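Local coordinates for protein beta-ketothiolase BktB (Ralstonia eutropha, PDB 4NZS) that catalyses the reversible condensation of acetyl-CoA with another acyl-CoA, making acetoacetyl-CoA or beta-ketovaleryl-CoA for polyhydroxyalkanoate production, at residues 29-34 against 64-69; 122-127 against 256-261; 176-181 against 247-252. All coordinates share one frame; numbering follows the deposited sequence.

Interaction 1. Residues 29-34 against 64-69; sequences DVAPAE and QTEPRD
A salt-bridge network of Glu-34, Arg-68 and Glu-66, backed by proline and alanine packing, joins the N-terminal turn of helix 32-47 to the loop that runs into the short helix 67-70 of the thiolase N-terminal domain. The Arg-68 chain bends at chi2 and chi3, which brings its guanidinium end-on to Glu-34, and both terminal nitrogens converge on one oxygen: NH2 lies 2.6 Å and NH1 3.0 Å from Glu-34 OE2. Both use the syn lone pair of OE2 and keep it near the guanidinium plane, although the N-H...O angles, 147° and 131°, are well short of straight, consistent with two donors sharing one oxygen. The carboxylate plane is turned 34° from that of the guanidinium. Within its own segment Arg-68 NH1 makes a further salt bridge, to Glu-66 OE2 at 2.9 Å. One guanidinium face is covered by Ala-33, whose CB stands 3.5 Å above the plane, over its centre. Beside this polar group Pro-32 CG rests 3.6 Å from Thr-65 OG1, and the Pro-32 and Asp-69 side chains cross at about a right angle. Val-75 of helix 72-79 also packs on Ala-33, while Pro-157 of the second subunit touches Arg-68. With two carboxylates about one guanidinium, the positive charge of Arg-68 probably offsets the repulsion between Glu-34 OE2 and Glu-66 OE2, which remain 5.4 Å apart.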
loop_
_atom_site.group_PDB
_atom_site.type_symbol
_atom_site.label_atom_id
_atom_site.label_comp_id
_atom_site.label_asym_id
_atom_site.label_seq_id
_atom_site.Cartn_x
_atom_site.Cartn_y
_atom_site.Cartn_z
ATOM N N ASP A 29 11.383 -15.512 -7.390
ATOM C CA ASP A 29 10.241 -15.401 -8.266
ATOM C C ASP A 29 9.375 -16.654 -8.262
ATOM O O ASP A 29 8.486 -16.790 -9.097
ATOM C CB ASP A 29 10.738 -15.161 -9.689
ATOM C CG ASP A 29 11.490 -13.868 -9.825
ATOM O OD1 ASP A 29 11.772 -13.239 -8.801
ATOM O OD2 ASP A 29 11.804 -13.471 -10.964
ATOM N N VAL A 30 9.669 -17.579 -7.369
ATOM C CA VAL A 30 8.959 -18.851 -7.323
ATOM C C VAL A 30 8.092 -18.959 -6.084
ATOM O O VAL A 30 8.609 -18.883 -4.913
ATOM C CB VAL A 30 9.908 -20.060 -7.344
ATOM C CG1 VAL A 30 9.166 -21.247 -7.941
ATOM C CG2 VAL A 30 11.175 -19.782 -8.136
ATOM N N ALA A 31 6.793 -19.106 -6.319
ATOM C CA ALA A 31 5.846 -19.001 -5.235
ATOM C C ALA A 31 5.726 -20.302 -4.479
ATOM O O ALA A 31 5.908 -21.358 -5.028
ATOM C CB ALA A 31 4.489 -18.519 -5.728
ATOM N N PRO A 32 5.394 -20.238 -3.200
ATOM C CA PRO A 32 5.327 -21.499 -2.487
ATOM C C PRO A 32 4.446 -22.518 -3.188
ATOM O O PRO A 32 4.819 -23.655 -3.283
ATOM C CB PRO A 32 4.720 -21.084 -1.134
ATOM C CG PRO A 32 5.222 -19.689 -0.905
ATOM C CD PRO A 32 5.190 -19.082 -2.297
ATOM N N ALA A 33 3.290 -22.129 -3.673
ATOM C CA ALA A 33 2.442 -23.088 -4.481
ATOM C C ALA A 33 3.273 -23.832 -5.525
ATOM O O ALA A 33 3.234 -25.088 -5.553
ATOM C CB ALA A 33 1.285 -22.392 -5.147
ATOM N N GLU A 34 4.129 -23.112 -6.262
ATOM C CA GLU A 34 4.952 -23.783 -7.288
ATOM C C GLU A 34 6.073 -24.666 -6.772
ATOM O O GLU A 34 6.195 -25.806 -7.204
ATOM C CB GLU A 34 5.463 -22.797 -8.336
ATOM C CG GLU A 34 4.391 -22.424 -9.372
ATOM C CD GLU A 34 3.002 -22.267 -8.794
ATOM O OE1 GLU A 34 2.377 -23.293 -8.411
ATOM O OE2 GLU A 34 2.515 -21.121 -8.684
ATOM N N GLN A 64 1.998 -16.491 4.640
ATOM C CA GLN A 64 1.205 -16.389 3.449
ATOM C C GLN A 64 1.775 -15.270 2.557
ATOM O O GLN A 64 1.936 -14.120 2.951
ATOM C CB GLN A 64 -0.222 -16.151 3.841
ATOM C CG GLN A 64 -0.644 -17.199 4.817
ATOM C CD GLN A 64 -2.112 -17.187 5.137
ATOM O OE1 GLN A 64 -2.605 -18.118 5.783
ATOM N NE2 GLN A 64 -2.821 -16.141 4.715
ATOM N N THR A 65 2.200 -15.716 1.387
ATOM C CA THR A 65 2.637 -14.926 0.305
ATOM C C THR A 65 1.469 -14.384 -0.471
ATOM O O THR A 65 1.578 -13.336 -1.077
ATOM C CB THR A 65 3.445 -15.799 -0.645
ATOM O OG1 THR A 65 4.616 -16.233 0.053
ATOM C CG2 THR A 65 3.901 -15.023 -1.819
ATOM N N GLU A 66 0.336 -15.069 -0.443
ATOM C CA GLU A 66 -0.739 -14.705 -1.317
ATOM C C GLU A 66 -1.884 -15.574 -0.986
ATOM O O GLU A 66 -1.745 -16.414 -0.142
ATOM C CB GLU A 66 -0.307 -14.880 -2.768
ATOM C CG GLU A 66 0.227 -16.260 -3.094
ATOM C CD GLU A 66 0.081 -16.605 -4.575
ATOM O OE1 GLU A 66 -0.786 -16.051 -5.262
ATOM O OE2 GLU A 66 0.845 -17.401 -5.070
ATOM N N PRO A 67 -3.045 -15.320 -1.583
ATOM C CA PRO A 67 -4.206 -16.119 -1.238
ATOM C C PRO A 67 -4.074 -17.606 -1.390
ATOM O O PRO A 67 -4.634 -18.350 -0.563
ATOM C CB PRO A 67 -5.283 -15.544 -2.140
ATOM C CG PRO A 67 -4.974 -14.077 -2.133
ATOM C CD PRO A 67 -3.458 -13.985 -2.035
ATOM N N ARG A 68 -3.297 -18.064 -2.368
ATOM C CA ARG A 68 -3.200 -19.521 -2.571
ATOM C C ARG A 68 -2.706 -20.191 -1.340
ATOM O O ARG A 68 -3.150 -21.264 -0.998
ATOM C CB ARG A 68 -2.282 -19.863 -3.706
ATOM C CG ARG A 68 -2.891 -19.438 -5.025
ATOM C CD ARG A 68 -1.805 -18.948 -5.976
ATOM N NE ARG A 68 -1.411 -20.032 -6.817
ATOM C CZ ARG A 68 -0.256 -20.149 -7.435
ATOM N NH1 ARG A 68 0.687 -19.235 -7.315
ATOM N NH2 ARG A 68 -0.060 -21.246 -8.169
ATOM N N ASP A 69 -1.783 -19.527 -0.658
ATOM C CA ASP A 69 -1.176 -20.075 0.539
ATOM C C ASP A 69 -2.214 -20.381 1.629
ATOM O O ASP A 69 -2.013 -21.288 2.398
ATOM C CB ASP A 69 -0.057 -19.141 0.984
ATOM C CG ASP A 69 1.075 -19.007 -0.096
ATOM O OD1 ASP A 69 1.053 -19.717 -1.116
ATOM O OD2 ASP A 69 1.979 -18.185 0.072
#

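Interaction 2. Residues 122-127 against 256-261; sequences AESMSR and LNDAAA
Chi1 of -57° sets Asp-258 CG anti to its carbonyl carbon and carries the carboxylate toward the turn after strand 116-124, where Ser-126, with OG likewise anti to its carbonyl carbon, presents its hydroxyl. Ser-126 N donates to the syn lone pair of Asp-258 OD1 at 2.7 Å along an almost straight line (175°). Ser-126 OG also donates to Asp-258 OD2, but that bond is modelled implausibly short and its length is doubtful. The carboxylate thus holds the 3-10 turn 125-126 chiefly through the backbone N of Ser-126. Behind it the strands pair antiparallel, at 163° between their directions. Glu-123 and Ala-259 form a hydrogen-bonded pair, with Glu-123 N to Ala-259 O 2.8 Å and Ala-259 N to Glu-123 O 2.7 Å. The next pair is non-hydrogen-bonded, Ala-122 CB and Ala-260 CB 3.9 Å apart. Past the strand end, Met-125 SD accepts a weak bond from Asn-257 N and lies 4.1 Å from Leu-256 CB. Asn-257 lies beside His-355, a predicted active-site residue. Strands 116-124 and 257-267 are neighbours within the large mixed sheet: Ala-260 faces helix 32-47, whereas Glu-123 and Ala-259 face helix 357-375 on the opposite side.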
loop_
_atom_site.group_PDB
_atom_site.type_symbol
_atom_site.label_atom_id
_atom_site.label_comp_id
_atom_site.label_asym_id
_atom_site.label_seq_id
_atom_site.Cartn_x
_atom_site.Cartn_y
_atom_site.Cartn_z
ATOM N N ALA A 122 6.359 -25.909 2.236
ATOM C CA ALA A 122 6.970 -24.910 1.365
ATOM C C ALA A 122 7.002 -23.550 2.040
ATOM O O ALA A 122 6.047 -23.169 2.740
ATOM C CB ALA A 122 6.236 -24.838 0.027
ATOM N N GLU A 123 8.089 -22.814 1.799
ATOM C CA GLU A 123 8.294 -21.528 2.461
ATOM C C GLU A 123 9.123 -20.639 1.582
ATOM O O GLU A 123 10.195 -21.054 1.179
ATOM C CB GLU A 123 9.045 -21.687 3.779
ATOM C CG GLU A 123 8.959 -20.469 4.674
ATOM C CD GLU A 123 7.647 -20.453 5.454
ATOM O OE1 GLU A 123 6.806 -19.534 5.235
ATOM O OE2 GLU A 123 7.456 -21.392 6.286
ATOM N N SER A 124 8.628 -19.437 1.272
ATOM C CA SER A 124 9.309 -18.481 0.400
ATOM C C SER A 124 9.436 -17.199 1.111
ATOM O O SER A 124 8.662 -16.296 0.889
ATOM C CB SER A 124 8.551 -18.171 -0.867
ATOM O OG SER A 124 9.452 -17.540 -1.788
ATOM N N MET A 125 10.418 -17.109 1.985
ATOM C CA MET A 125 10.646 -15.879 2.702
ATOM C C MET A 125 10.937 -14.728 1.736
ATOM O O MET A 125 10.563 -13.621 1.975
ATOM C CB MET A 125 11.779 -16.092 3.737
ATOM C CG MET A 125 11.447 -17.215 4.710
ATOM S SD MET A 125 12.598 -17.480 6.023
ATOM C CE MET A 125 11.809 -16.660 7.379
ATOM N N SER A 126 11.494 -14.954 0.571
ATOM C CA SER A 126 11.730 -13.776 -0.261
ATOM C C SER A 126 10.437 -13.132 -0.641
ATOM O O SER A 126 10.381 -11.921 -0.829
ATOM C CB SER A 126 12.490 -14.119 -1.553
ATOM O OG SER A 126 13.658 -14.901 -1.332
ATOM N N ARG A 127 9.389 -13.912 -0.786
ATOM C CA ARG A 127 8.101 -13.360 -1.134
ATOM C C ARG A 127 7.220 -13.071 0.096
ATOM O O ARG A 127 5.986 -12.916 -0.026
ATOM C CB ARG A 127 7.340 -14.320 -2.139
ATOM C CG ARG A 127 8.119 -14.668 -3.387
ATOM C CD ARG A 127 7.454 -15.755 -4.287
ATOM N NE ARG A 127 6.288 -15.273 -5.034
ATOM C CZ ARG A 127 6.346 -14.505 -6.109
ATOM N NH1 ARG A 127 7.508 -14.108 -6.568
ATOM N NH2 ARG A 127 5.238 -14.098 -6.717
ATOM N N LEU A 256 17.659 -16.789 6.119
ATOM C CA LEU A 256 16.290 -16.628 5.672
ATOM C C LEU A 256 16.227 -17.166 4.253
ATOM O O LEU A 256 16.991 -16.762 3.397
ATOM C CB LEU A 256 15.916 -15.162 5.680
ATOM C CG LEU A 256 16.358 -14.384 6.902
ATOM C CD1 LEU A 256 16.425 -12.912 6.594
ATOM C CD2 LEU A 256 15.422 -14.659 8.057
ATOM N N ASN A 257 15.335 -18.101 3.996
ATOM C CA ASN A 257 15.508 -18.903 2.819
ATOM C C ASN A 257 14.233 -19.413 2.217
ATOM O O ASN A 257 13.219 -19.469 2.884
ATOM C CB ASN A 257 16.424 -20.053 3.192
ATOM C CG ASN A 257 17.850 -19.593 3.431
ATOM O OD1 ASN A 257 18.659 -19.465 2.483
ATOM N ND2 ASN A 257 18.184 -19.340 4.706
ATOM N N ASP A 258 14.319 -19.832 0.958
ATOM C CA ASP A 258 13.165 -20.284 0.193
ATOM C C ASP A 258 13.244 -21.817 -0.093
ATOM O O ASP A 258 14.303 -22.282 -0.522
ATOM C CB ASP A 258 13.131 -19.515 -1.132
ATOM C CG ASP A 258 13.100 -17.978 -0.977
ATOM O OD1 ASP A 258 12.301 -17.425 -0.192
ATOM O OD2 ASP A 258 13.816 -17.294 -1.748
ATOM N N ALA A 259 12.169 -22.618 0.134
ATOM C CA ALA A 259 12.194 -24.038 -0.308
ATOM C C ALA A 259 10.939 -24.847 -0.161
ATOM O O ALA A 259 9.958 -24.421 0.447
ATOM C CB ALA A 259 13.300 -24.774 0.370
ATOM N N ALA A 260 10.968 -26.032 -0.768
ATOM C CA ALA A 260 9.939 -27.048 -0.510
ATOM C C ALA A 260 10.511 -28.450 -0.253
ATOM O O ALA A 260 11.709 -28.717 -0.419
ATOM C CB ALA A 260 8.941 -27.093 -1.671
ATOM N N ALA A 261 9.649 -29.362 0.155
ATOM C CA ALA A 261 10.068 -30.739 0.386
ATOM C C ALA A 261 8.886 -31.641 0.528
ATOM O O ALA A 261 7.941 -31.242 1.214
ATOM C CB ALA A 261 10.859 -30.835 1.657
#

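Interaction 3. Residues 176-181 against 247-252; sequences ISRAQQ and TVTAGN
An ST motif in the loop before strand 257-267 forms part of the surface against which the N-terminal turn of helix 178-197 packs. The hydrogen bond across the contact comes from Gln-181: NE2 donates to Thr-247 OG1 at 3.0 Å, close to the plane of its own amide, with an N-H...O angle of 161°. That hydroxyl is also hydrogen-bonded to Glu-168 of helix 163-173, its stronger partner, outside the two segments. The same NE2 also donates to Ile-176 O, approaching from above the carbonyl plane, and two partners therefore fix how the amide is turned. In the ST motif Thr-249 OG1 accepts from Asn-252 N; a separate return bond, nearly straight (178°), runs from Thr-249 N to Asn-252 OD1 at 2.8 Å. These two bonds fix the turn that presents the Asn-252 side chain to the helix, where Gln-181 CB packs 3.6 Å from Asn-252 ND2. At the helix start Ser-177 is the N-cap, its OG accepting a weak capping bond from Gln-180 N. Arg-178 crosses Thr-249 and Asn-252 at about a right angle: with CG anti to the backbone N (chi1 172°), its CD comes within 3.3 Å of Thr-247 O. Its charged end is bridged through NE to Asp-182, which also accepts from Asn-252 ND2. Over one face of that guanidinium sits Thr-249 CG2, 3.8 Å above the plane and displaced toward its rim.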
loop_
_atom_site.group_PDB
_atom_site.type_symbol
_atom_site.label_atom_id
_atom_site.label_comp_id
_atom_site.label_asym_id
_atom_site.label_seq_id
_atom_site.Cartn_x
_atom_site.Cartn_y
_atom_site.Cartn_z
ATOM N N ILE A 176 26.901 -21.631 26.305
ATOM C CA ILE A 176 27.517 -21.865 25.010
ATOM C C ILE A 176 28.117 -20.547 24.577
ATOM O O ILE A 176 27.415 -19.594 24.285
ATOM C CB ILE A 176 26.501 -22.349 23.965
ATOM C CG1 ILE A 176 26.045 -23.769 24.288
ATOM C CG2 ILE A 176 27.091 -22.292 22.567
ATOM C CD1 ILE A 176 24.806 -23.828 25.143
ATOM N N SER A 177 29.435 -20.503 24.560
ATOM C CA SER A 177 30.156 -19.287 24.268
ATOM C C SER A 177 30.117 -18.946 22.808
ATOM O O SER A 177 30.045 -19.827 21.971
ATOM C CB SER A 177 31.606 -19.457 24.661
ATOM O OG SER A 177 32.195 -20.424 23.830
ATOM N N ARG A 178 30.220 -17.663 22.500
ATOM C CA ARG A 178 30.478 -17.289 21.114
ATOM C C ARG A 178 31.318 -18.333 20.365
ATOM O O ARG A 178 30.910 -18.769 19.292
ATOM C CB ARG A 178 31.140 -15.921 21.062
ATOM C CG ARG A 178 31.630 -15.493 19.689
ATOM C CD ARG A 178 30.519 -14.976 18.803
ATOM N NE ARG A 178 31.043 -14.172 17.699
ATOM C CZ ARG A 178 31.320 -12.885 17.805
ATOM N NH1 ARG A 178 31.124 -12.260 18.970
ATOM N NH2 ARG A 178 31.800 -12.223 16.754
ATOM N N ALA A 179 32.453 -18.753 20.926
ATOM C CA ALA A 179 33.403 -19.582 20.159
ATOM C C ALA A 179 32.883 -20.987 19.823
ATOM O O ALA A 179 33.286 -21.564 18.818
ATOM C CB ALA A 179 34.760 -19.673 20.846
ATOM N N GLN A 180 32.003 -21.530 20.655
ATOM C CA GLN A 180 31.261 -22.716 20.258
ATOM C C GLN A 180 30.473 -22.394 18.969
ATOM O O GLN A 180 30.579 -23.087 17.960
ATOM C CB GLN A 180 30.293 -23.167 21.370
ATOM C CG GLN A 180 30.816 -24.243 22.326
ATOM C CD GLN A 180 30.070 -25.577 22.237
ATOM O OE1 GLN A 180 29.581 -26.081 23.251
ATOM N NE2 GLN A 180 29.990 -26.162 21.029
ATOM N N GLN A 181 29.728 -21.300 19.011
ATOM C CA GLN A 181 28.790 -20.961 17.960
ATOM C C GLN A 181 29.524 -20.645 16.665
ATOM O O GLN A 181 29.155 -21.168 15.612
ATOM C CB GLN A 181 27.907 -19.788 18.373
ATOM C CG GLN A 181 27.185 -19.965 19.709
ATOM C CD GLN A 181 26.534 -18.682 20.170
ATOM O OE1 GLN A 181 25.938 -17.951 19.376
ATOM N NE2 GLN A 181 26.655 -18.391 21.452
ATOM N N THR A 247 26.303 -12.445 21.837
ATOM C CA THR A 247 27.052 -13.545 21.240
ATOM C C THR A 247 26.513 -13.890 19.849
ATOM O O THR A 247 27.285 -14.235 18.968
ATOM C CB THR A 247 27.149 -14.793 22.165
ATOM O OG1 THR A 247 25.914 -15.519 22.159
ATOM C CG2 THR A 247 27.521 -14.398 23.605
ATOM N N VAL A 248 25.211 -13.756 19.624
ATOM C CA VAL A 248 24.622 -14.251 18.393
ATOM C C VAL A 248 24.800 -13.243 17.246
ATOM O O VAL A 248 24.544 -12.051 17.415
ATOM C CB VAL A 248 23.137 -14.604 18.618
ATOM C CG1 VAL A 248 22.487 -15.108 17.345
ATOM C CG2 VAL A 248 22.984 -15.647 19.724
ATOM N N THR A 249 25.229 -13.756 16.086
ATOM C CA THR A 249 25.533 -12.963 14.878
ATOM C C THR A 249 24.698 -13.383 13.625
ATOM O O THR A 249 23.901 -14.336 13.650
ATOM C CB THR A 249 27.037 -13.098 14.477
ATOM O OG1 THR A 249 27.340 -14.455 14.086
ATOM C CG2 THR A 249 27.963 -12.695 15.605
ATOM N N ALA A 250 24.910 -12.670 12.523
ATOM C CA ALA A 250 24.446 -13.123 11.207
ATOM C C ALA A 250 25.152 -14.437 10.842
ATOM O O ALA A 250 24.504 -15.428 10.441
ATOM C CB ALA A 250 24.721 -12.050 10.174
ATOM N N GLY A 251 26.479 -14.435 11.023
ATOM C CA GLY A 251 27.330 -15.596 10.806
ATOM C C GLY A 251 26.891 -16.887 11.480
ATOM O O GLY A 251 26.951 -17.959 10.852
ATOM N N ASN A 252 26.501 -16.812 12.745
ATOM C CA ASN A 252 26.142 -18.006 13.496
ATOM C C ASN A 252 24.649 -18.257 13.672
ATOM O O ASN A 252 24.232 -19.067 14.480
ATOM C CB ASN A 252 26.922 -18.137 14.812
ATOM C CG ASN A 252 26.629 -17.033 15.814
ATOM O OD1 ASN A 252 25.533 -16.502 15.892
ATOM N ND2 ASN A 252 27.627 -16.706 16.610
#

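All three contacts fall within the thiolase N-terminal domain. Interactions 1 and 2 have centres 9 Å apart and touch directly: Arg-127, at the end of one segment of interaction 2, packs on Asp-29, Val-30 and Thr-65. Helix 32-47 connects them, since it begins in interaction 1 and also covers a face of the strands paired in interaction 2. Interaction 3 lies about 24 Å from interaction 2, between centres, and 33 Å from interaction 1. Along the chain, interaction 1 closes first; interaction 2 then spans residues 122 to 261, and interaction 3 falls wholly within that span. Residues 247-252 lead almost directly into 256-261, linking the outlying helical region to the central sheet, where Asn-257 comes within about 5 Å (side chains) of His-355.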